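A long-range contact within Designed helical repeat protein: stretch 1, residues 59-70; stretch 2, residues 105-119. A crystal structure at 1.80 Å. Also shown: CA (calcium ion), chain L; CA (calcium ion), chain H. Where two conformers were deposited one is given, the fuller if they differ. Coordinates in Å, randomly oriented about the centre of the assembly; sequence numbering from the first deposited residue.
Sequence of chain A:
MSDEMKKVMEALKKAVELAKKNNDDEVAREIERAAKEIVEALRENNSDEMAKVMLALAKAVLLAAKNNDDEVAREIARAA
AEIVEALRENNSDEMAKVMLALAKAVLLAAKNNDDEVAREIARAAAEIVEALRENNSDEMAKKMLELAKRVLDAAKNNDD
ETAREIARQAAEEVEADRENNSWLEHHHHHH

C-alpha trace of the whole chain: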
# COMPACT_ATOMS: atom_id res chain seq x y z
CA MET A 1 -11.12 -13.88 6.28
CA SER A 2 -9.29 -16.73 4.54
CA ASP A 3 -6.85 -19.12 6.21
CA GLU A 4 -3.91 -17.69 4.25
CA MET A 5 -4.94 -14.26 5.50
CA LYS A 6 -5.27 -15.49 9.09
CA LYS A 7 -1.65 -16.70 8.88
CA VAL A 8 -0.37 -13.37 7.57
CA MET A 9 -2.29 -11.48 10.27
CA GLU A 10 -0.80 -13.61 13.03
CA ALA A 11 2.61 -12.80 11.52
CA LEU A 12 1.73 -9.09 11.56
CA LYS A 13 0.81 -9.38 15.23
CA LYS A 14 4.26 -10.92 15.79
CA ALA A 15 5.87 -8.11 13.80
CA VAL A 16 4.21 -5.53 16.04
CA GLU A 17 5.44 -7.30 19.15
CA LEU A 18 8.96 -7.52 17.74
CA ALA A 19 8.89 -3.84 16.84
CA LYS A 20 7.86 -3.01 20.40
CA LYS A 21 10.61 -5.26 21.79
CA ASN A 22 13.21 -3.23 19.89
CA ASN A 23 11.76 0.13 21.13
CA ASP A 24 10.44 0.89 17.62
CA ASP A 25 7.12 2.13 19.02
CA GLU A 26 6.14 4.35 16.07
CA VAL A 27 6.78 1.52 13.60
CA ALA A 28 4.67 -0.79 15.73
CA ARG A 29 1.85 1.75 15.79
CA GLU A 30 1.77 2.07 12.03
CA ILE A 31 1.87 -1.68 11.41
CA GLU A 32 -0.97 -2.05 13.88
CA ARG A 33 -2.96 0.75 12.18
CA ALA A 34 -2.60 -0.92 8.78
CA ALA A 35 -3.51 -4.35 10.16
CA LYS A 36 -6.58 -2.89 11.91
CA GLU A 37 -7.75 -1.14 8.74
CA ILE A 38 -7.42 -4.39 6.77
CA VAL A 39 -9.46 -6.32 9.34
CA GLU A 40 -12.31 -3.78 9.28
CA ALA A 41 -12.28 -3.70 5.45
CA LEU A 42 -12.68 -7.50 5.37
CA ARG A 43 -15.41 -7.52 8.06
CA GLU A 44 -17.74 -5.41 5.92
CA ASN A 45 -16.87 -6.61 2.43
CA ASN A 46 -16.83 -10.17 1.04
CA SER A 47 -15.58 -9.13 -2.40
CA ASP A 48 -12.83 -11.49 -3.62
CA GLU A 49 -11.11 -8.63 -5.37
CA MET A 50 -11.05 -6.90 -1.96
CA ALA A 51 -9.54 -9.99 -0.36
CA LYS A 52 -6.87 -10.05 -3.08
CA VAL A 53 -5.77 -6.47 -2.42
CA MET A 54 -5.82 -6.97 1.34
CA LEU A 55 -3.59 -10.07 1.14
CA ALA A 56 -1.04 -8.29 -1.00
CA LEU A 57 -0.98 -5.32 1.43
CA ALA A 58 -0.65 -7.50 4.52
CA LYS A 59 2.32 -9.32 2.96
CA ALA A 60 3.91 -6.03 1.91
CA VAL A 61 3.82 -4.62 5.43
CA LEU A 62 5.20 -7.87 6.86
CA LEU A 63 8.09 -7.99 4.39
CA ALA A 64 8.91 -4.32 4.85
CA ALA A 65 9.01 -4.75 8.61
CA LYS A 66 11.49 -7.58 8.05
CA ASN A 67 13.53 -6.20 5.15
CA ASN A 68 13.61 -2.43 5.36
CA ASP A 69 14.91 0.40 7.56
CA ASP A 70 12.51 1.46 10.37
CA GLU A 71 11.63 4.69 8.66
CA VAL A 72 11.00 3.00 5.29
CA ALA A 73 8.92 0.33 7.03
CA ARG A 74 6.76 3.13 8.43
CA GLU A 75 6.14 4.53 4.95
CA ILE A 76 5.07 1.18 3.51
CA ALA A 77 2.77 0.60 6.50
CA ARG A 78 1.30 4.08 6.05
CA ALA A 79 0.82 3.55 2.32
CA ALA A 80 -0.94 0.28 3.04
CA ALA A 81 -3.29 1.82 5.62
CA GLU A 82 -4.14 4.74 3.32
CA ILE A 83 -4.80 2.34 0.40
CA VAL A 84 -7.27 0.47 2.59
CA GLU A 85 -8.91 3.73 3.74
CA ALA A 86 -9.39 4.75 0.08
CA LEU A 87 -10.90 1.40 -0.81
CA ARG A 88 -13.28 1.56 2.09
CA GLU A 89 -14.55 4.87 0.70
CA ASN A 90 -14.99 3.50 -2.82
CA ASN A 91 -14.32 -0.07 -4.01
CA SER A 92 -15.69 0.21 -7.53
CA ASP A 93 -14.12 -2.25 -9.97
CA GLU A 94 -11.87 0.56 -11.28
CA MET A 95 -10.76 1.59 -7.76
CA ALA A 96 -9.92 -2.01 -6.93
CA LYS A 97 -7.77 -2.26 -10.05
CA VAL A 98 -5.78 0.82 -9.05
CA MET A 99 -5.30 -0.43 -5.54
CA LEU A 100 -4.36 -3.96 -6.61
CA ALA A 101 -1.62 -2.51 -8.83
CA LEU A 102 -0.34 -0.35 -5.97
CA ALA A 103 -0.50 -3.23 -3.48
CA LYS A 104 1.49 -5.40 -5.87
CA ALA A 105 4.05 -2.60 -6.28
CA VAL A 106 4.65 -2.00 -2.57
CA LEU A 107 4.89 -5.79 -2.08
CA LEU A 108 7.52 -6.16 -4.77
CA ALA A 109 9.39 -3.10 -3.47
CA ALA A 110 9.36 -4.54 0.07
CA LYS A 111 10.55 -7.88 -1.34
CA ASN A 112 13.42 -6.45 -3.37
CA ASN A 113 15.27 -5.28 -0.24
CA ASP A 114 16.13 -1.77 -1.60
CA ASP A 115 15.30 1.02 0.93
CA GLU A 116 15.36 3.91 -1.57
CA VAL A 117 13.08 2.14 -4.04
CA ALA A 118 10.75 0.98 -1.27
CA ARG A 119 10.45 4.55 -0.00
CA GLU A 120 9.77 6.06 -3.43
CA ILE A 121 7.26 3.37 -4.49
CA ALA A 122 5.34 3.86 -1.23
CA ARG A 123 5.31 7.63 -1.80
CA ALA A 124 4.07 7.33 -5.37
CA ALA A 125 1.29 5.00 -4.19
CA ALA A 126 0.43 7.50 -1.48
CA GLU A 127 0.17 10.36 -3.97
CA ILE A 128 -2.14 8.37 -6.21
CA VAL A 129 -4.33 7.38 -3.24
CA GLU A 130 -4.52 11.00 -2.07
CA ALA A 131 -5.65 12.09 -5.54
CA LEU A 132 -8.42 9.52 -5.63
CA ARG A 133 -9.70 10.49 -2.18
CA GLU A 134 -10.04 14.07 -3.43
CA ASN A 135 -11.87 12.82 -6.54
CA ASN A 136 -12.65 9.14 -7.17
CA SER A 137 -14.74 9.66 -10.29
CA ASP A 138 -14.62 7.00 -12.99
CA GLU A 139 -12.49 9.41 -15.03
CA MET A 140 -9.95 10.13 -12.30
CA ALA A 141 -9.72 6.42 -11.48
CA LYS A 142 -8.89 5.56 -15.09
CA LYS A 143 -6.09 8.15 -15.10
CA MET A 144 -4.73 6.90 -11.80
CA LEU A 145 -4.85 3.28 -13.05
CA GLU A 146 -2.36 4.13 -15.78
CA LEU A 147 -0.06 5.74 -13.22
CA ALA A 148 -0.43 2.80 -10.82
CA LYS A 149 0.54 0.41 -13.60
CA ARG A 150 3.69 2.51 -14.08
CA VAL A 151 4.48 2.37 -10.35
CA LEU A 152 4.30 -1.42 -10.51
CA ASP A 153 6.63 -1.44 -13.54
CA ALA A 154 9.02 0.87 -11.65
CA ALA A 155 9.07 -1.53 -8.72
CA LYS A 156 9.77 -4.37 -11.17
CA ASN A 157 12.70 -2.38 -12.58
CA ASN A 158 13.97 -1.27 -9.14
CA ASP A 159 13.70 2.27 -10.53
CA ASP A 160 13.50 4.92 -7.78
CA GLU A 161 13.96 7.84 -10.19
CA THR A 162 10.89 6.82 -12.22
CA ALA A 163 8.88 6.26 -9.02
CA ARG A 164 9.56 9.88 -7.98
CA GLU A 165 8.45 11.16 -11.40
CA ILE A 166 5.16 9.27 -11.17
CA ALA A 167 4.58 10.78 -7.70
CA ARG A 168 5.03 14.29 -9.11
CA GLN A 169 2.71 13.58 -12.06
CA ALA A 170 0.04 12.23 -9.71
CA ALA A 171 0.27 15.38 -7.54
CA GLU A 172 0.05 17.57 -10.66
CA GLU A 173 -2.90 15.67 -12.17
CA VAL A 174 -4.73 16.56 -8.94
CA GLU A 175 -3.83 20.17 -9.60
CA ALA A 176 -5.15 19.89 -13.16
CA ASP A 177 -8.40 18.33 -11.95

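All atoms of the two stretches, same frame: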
# COMPACT_ATOMS: atom_id res chain seq x y z
N LYS A 59 0.97 -8.78 3.23
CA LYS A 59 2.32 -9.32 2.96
C LYS A 59 3.35 -8.23 2.77
O LYS A 59 4.52 -8.41 3.15
CB LYS A 59 2.33 -10.19 1.71
CG LYS A 59 1.61 -11.50 1.84
CD LYS A 59 1.53 -12.14 0.47
CE LYS A 59 0.93 -13.52 0.49
NZ LYS A 59 0.82 -14.01 -0.92
N ALA A 60 2.95 -7.11 2.18
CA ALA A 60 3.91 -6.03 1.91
C ALA A 60 4.39 -5.41 3.22
O ALA A 60 5.58 -5.14 3.39
CB ALA A 60 3.31 -4.98 1.04
N VAL A 61 3.47 -5.21 4.14
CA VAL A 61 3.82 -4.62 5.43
C VAL A 61 4.75 -5.56 6.19
O VAL A 61 5.76 -5.13 6.76
CB VAL A 61 2.54 -4.34 6.27
CG1 VAL A 61 2.87 -3.86 7.70
CG2 VAL A 61 1.71 -3.30 5.58
N LEU A 62 4.44 -6.85 6.15
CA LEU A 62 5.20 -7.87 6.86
C LEU A 62 6.63 -7.95 6.32
O LEU A 62 7.59 -8.01 7.09
CB LEU A 62 4.49 -9.22 6.74
CG LEU A 62 5.03 -10.34 7.61
CD1 LEU A 62 4.69 -10.04 9.08
CD2 LEU A 62 4.49 -11.69 7.17
N LEU A 63 6.76 -7.93 4.99
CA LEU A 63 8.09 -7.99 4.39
C LEU A 63 8.90 -6.73 4.62
O LEU A 63 10.12 -6.80 4.82
CB LEU A 63 8.00 -8.24 2.88
CG LEU A 63 7.60 -9.64 2.44
CD1 LEU A 63 7.44 -9.65 0.93
CD2 LEU A 63 8.60 -10.68 2.90
N ALA A 64 8.23 -5.58 4.61
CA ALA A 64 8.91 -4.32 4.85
C ALA A 64 9.39 -4.26 6.29
O ALA A 64 10.50 -3.79 6.57
CB ALA A 64 8.02 -3.16 4.54
N ALA A 65 8.59 -4.78 7.21
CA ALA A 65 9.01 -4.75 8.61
C ALA A 65 10.27 -5.62 8.77
O ALA A 65 11.14 -5.32 9.57
CB ALA A 65 7.92 -5.25 9.52
N LYS A 66 10.36 -6.66 7.96
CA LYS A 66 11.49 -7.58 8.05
C LYS A 66 12.70 -7.11 7.25
O LYS A 66 13.84 -7.27 7.69
CB LYS A 66 11.05 -8.95 7.55
CG LYS A 66 12.11 -10.03 7.54
CD LYS A 66 11.48 -11.39 7.27
CE LYS A 66 12.39 -12.28 6.43
NZ LYS A 66 12.43 -11.88 4.99
N ASN A 67 12.46 -6.52 6.09
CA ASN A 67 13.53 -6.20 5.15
C ASN A 67 14.07 -4.79 5.24
O ASN A 67 15.25 -4.56 5.02
CB ASN A 67 13.07 -6.47 3.71
CG ASN A 67 12.93 -7.95 3.40
OD1 ASN A 67 13.45 -8.79 4.12
ND2 ASN A 67 12.24 -8.27 2.32
N ASN A 68 13.21 -3.82 5.52
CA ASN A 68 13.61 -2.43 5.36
C ASN A 68 13.98 -1.70 6.66
O ASN A 68 13.68 -2.16 7.75
CB ASN A 68 12.50 -1.66 4.64
CG ASN A 68 12.27 -2.18 3.24
OD1 ASN A 68 11.28 -2.86 2.98
ND2 ASN A 68 13.19 -1.89 2.34
N ASP A 69 14.65 -0.57 6.49
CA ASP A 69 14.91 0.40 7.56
C ASP A 69 13.62 0.77 8.29
O ASP A 69 12.54 0.73 7.68
CB ASP A 69 15.55 1.65 6.96
CG ASP A 69 15.87 2.70 7.99
OD1 ASP A 69 16.41 2.34 9.06
OD2 ASP A 69 15.57 3.88 7.74
N ASP A 70 13.71 1.11 9.57
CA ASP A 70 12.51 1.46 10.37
C ASP A 70 11.69 2.53 9.70
O ASP A 70 10.45 2.42 9.59
CB ASP A 70 12.90 2.02 11.74
CG ASP A 70 13.51 1.01 12.65
OD1 ASP A 70 13.43 -0.21 12.37
OD2 ASP A 70 14.08 1.45 13.67
N ALA A 105 2.81 -3.38 -6.19
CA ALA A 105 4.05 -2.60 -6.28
C ALA A 105 4.77 -2.44 -4.93
O ALA A 105 5.99 -2.56 -4.86
CB ALA A 105 3.75 -1.22 -6.87
N VAL A 106 4.02 -2.15 -3.87
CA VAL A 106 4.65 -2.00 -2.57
C VAL A 106 5.13 -3.38 -2.09
O VAL A 106 6.15 -3.47 -1.45
CB VAL A 106 3.72 -1.31 -1.51
CG1 VAL A 106 3.41 0.13 -1.93
CG2 VAL A 106 2.45 -2.09 -1.26
N LEU A 107 4.43 -4.45 -2.45
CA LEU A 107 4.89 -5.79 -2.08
C LEU A 107 6.22 -6.13 -2.75
O LEU A 107 7.17 -6.57 -2.09
CB LEU A 107 3.84 -6.83 -2.47
CG LEU A 107 4.16 -8.31 -2.24
CD1 LEU A 107 4.52 -8.60 -0.81
CD2 LEU A 107 2.96 -9.17 -2.67
N LEU A 108 6.30 -5.87 -4.04
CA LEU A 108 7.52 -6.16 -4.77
C LEU A 108 8.67 -5.27 -4.26
O LEU A 108 9.79 -5.75 -4.07
CB LEU A 108 7.29 -5.96 -6.27
CG LEU A 108 8.42 -6.38 -7.20
CD1 LEU A 108 8.78 -7.83 -6.98
CD2 LEU A 108 8.00 -6.15 -8.64
N ALA A 109 8.38 -4.00 -4.00
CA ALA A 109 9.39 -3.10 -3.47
C ALA A 109 9.89 -3.60 -2.11
O ALA A 109 11.10 -3.62 -1.84
CB ALA A 109 8.86 -1.70 -3.37
N ALA A 110 8.96 -4.01 -1.25
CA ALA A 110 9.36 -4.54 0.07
C ALA A 110 10.16 -5.84 -0.06
O ALA A 110 10.98 -6.16 0.81
CB ALA A 110 8.12 -4.79 0.94
N LYS A 111 9.90 -6.58 -1.13
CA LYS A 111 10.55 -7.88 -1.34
C LYS A 111 11.94 -7.75 -1.96
O LYS A 111 12.82 -8.60 -1.75
CB LYS A 111 9.65 -8.75 -2.24
CG LYS A 111 10.11 -10.18 -2.46
CD LYS A 111 9.14 -10.96 -3.37
CE LYS A 111 7.75 -11.11 -2.74
NZ LYS A 111 6.84 -11.94 -3.58
N ASN A 112 12.16 -6.65 -2.67
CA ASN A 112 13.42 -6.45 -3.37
C ASN A 112 14.54 -5.94 -2.47
O ASN A 112 15.67 -5.77 -2.92
CB ASN A 112 13.20 -5.51 -4.56
CG ASN A 112 12.56 -6.21 -5.76
OD1 ASN A 112 12.46 -7.44 -5.80
ND2 ASN A 112 12.11 -5.43 -6.72
N ASN A 113 14.23 -5.67 -1.20
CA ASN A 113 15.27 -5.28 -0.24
C ASN A 113 16.06 -3.99 -0.56
O ASN A 113 17.22 -3.88 -0.17
CB ASN A 113 16.27 -6.42 -0.06
CG ASN A 113 16.41 -6.84 1.41
OD1 ASN A 113 16.52 -6.00 2.30
ND2 ASN A 113 16.51 -8.15 1.64
N ASP A 114 15.50 -3.08 -1.36
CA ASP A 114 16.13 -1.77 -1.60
C ASP A 114 15.38 -0.62 -0.88
O ASP A 114 14.23 -0.31 -1.23
CB ASP A 114 16.24 -1.51 -3.11
CG ASP A 114 17.00 -0.24 -3.45
OD1 ASP A 114 16.82 0.80 -2.78
OD2 ASP A 114 17.85 -0.29 -4.35
N ASP A 115 16.00 0.00 0.13
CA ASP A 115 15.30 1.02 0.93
C ASP A 115 14.87 2.26 0.14
O ASP A 115 13.83 2.84 0.44
CB ASP A 115 16.15 1.52 2.11
CG ASP A 115 16.22 0.52 3.26
OD1 ASP A 115 15.29 -0.28 3.43
OD2 ASP A 115 17.20 0.59 4.03
N GLU A 116 15.67 2.69 -0.83
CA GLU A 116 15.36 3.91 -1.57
C GLU A 116 14.18 3.65 -2.51
O GLU A 116 13.27 4.47 -2.63
CB GLU A 116 16.59 4.42 -2.34
CG GLU A 116 16.38 5.70 -3.18
CD GLU A 116 16.66 6.98 -2.41
OE1 GLU A 116 16.27 7.05 -1.22
OE2 GLU A 116 17.29 7.91 -2.98
N VAL A 117 14.19 2.50 -3.16
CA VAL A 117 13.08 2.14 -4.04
C VAL A 117 11.81 1.92 -3.23
O VAL A 117 10.73 2.40 -3.61
CB VAL A 117 13.43 0.87 -4.86
CG1 VAL A 117 12.21 0.32 -5.58
CG2 VAL A 117 14.54 1.21 -5.84
N ALA A 118 11.92 1.25 -2.09
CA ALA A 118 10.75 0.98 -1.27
C ALA A 118 10.12 2.30 -0.84
O ALA A 118 8.90 2.46 -0.89
CB ALA A 118 11.11 0.13 -0.09
N ARG A 119 10.96 3.25 -0.43
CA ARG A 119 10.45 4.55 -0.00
C ARG A 119 9.76 5.30 -1.13
O ARG A 119 8.71 5.91 -0.92
CB ARG A 119 11.59 5.40 0.54
CG ARG A 119 11.23 6.87 0.71
CD ARG A 119 12.29 7.66 1.48
NE ARG A 119 12.35 7.28 2.90
CZ ARG A 119 13.21 7.80 3.78
NH1 ARG A 119 14.08 8.72 3.40
NH2 ARG A 119 13.18 7.40 5.04
CA CA L . 17.34 -4.79 4.23
CA CA H . 14.97 0.02 15.14
O HOH W 1 12.69 -10.59 0.48
O HOH W 2 12.66 -3.50 0.31
O HOH W 3 15.84 -0.89 17.26
O HOH W 4 15.85 1.97 15.96
O HOH W 5 17.55 -6.99 4.91

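Repeat proteins stack equivalent helices side by side, and this contact illustrates a common principle: small residues let the helix backbones approach, while polar side chains at the helix ends tie the loops together. Helix 59-67 and helix 105-111 run nearly parallel, their axes inclined by 22° and approaching to 8.2 Å. Such closeness depends on alanine. Ala60 brings its CB within 3.6 Å of Leu107 CA, and the CB of Ala110 lies 3.5 Å from the carbonyl oxygen, O, of Ala60, so methyl groups rest directly on the neighbouring backbone.

Apolar side chains fill the remaining space. Ala60 CB also meets Val106 CG2 at 3.8 Å, and Ala64 CB lies 4.0 Å from Ala110 CB. Toward the more exposed side, Leu63 CD1 packs against Leu107 CD1 at 3.6 Å, while the aliphatic base of Lys59 adds its CB at 3.7 Å from the same Leu107 CD1, leaving its charged end to lead away.

Hydrogen bonds take over where the first helix ends. Near the C-terminal end of a helix, carbonyls lack the usual amide partners four residues on; Asn67 ND2 donates to one of these, Ala110 O, at 2.9 Å and almost linearly. Next, Asp115 OD1 accepts twice, from Asn68 ND2 at 2.9 Å and from the backbone N of Asp69 at 3.1 Å, so one carboxylate oxygen fastens both side chain and main chain of the loop that follows helix 59-67.

Water and metal complete the junction. Water 1 accepts from Asn67 ND2 and donates to Lys111 O; water 2 links Asn68 ND2 to Ala109 O. Asn67 O and Asn113 OD1, two acceptors only 3.3 Å apart, are reconciled by the calcium ion of chain L, which lies 2.2 Å from Asn67 O and 2.4 Å from Asn113 OD1.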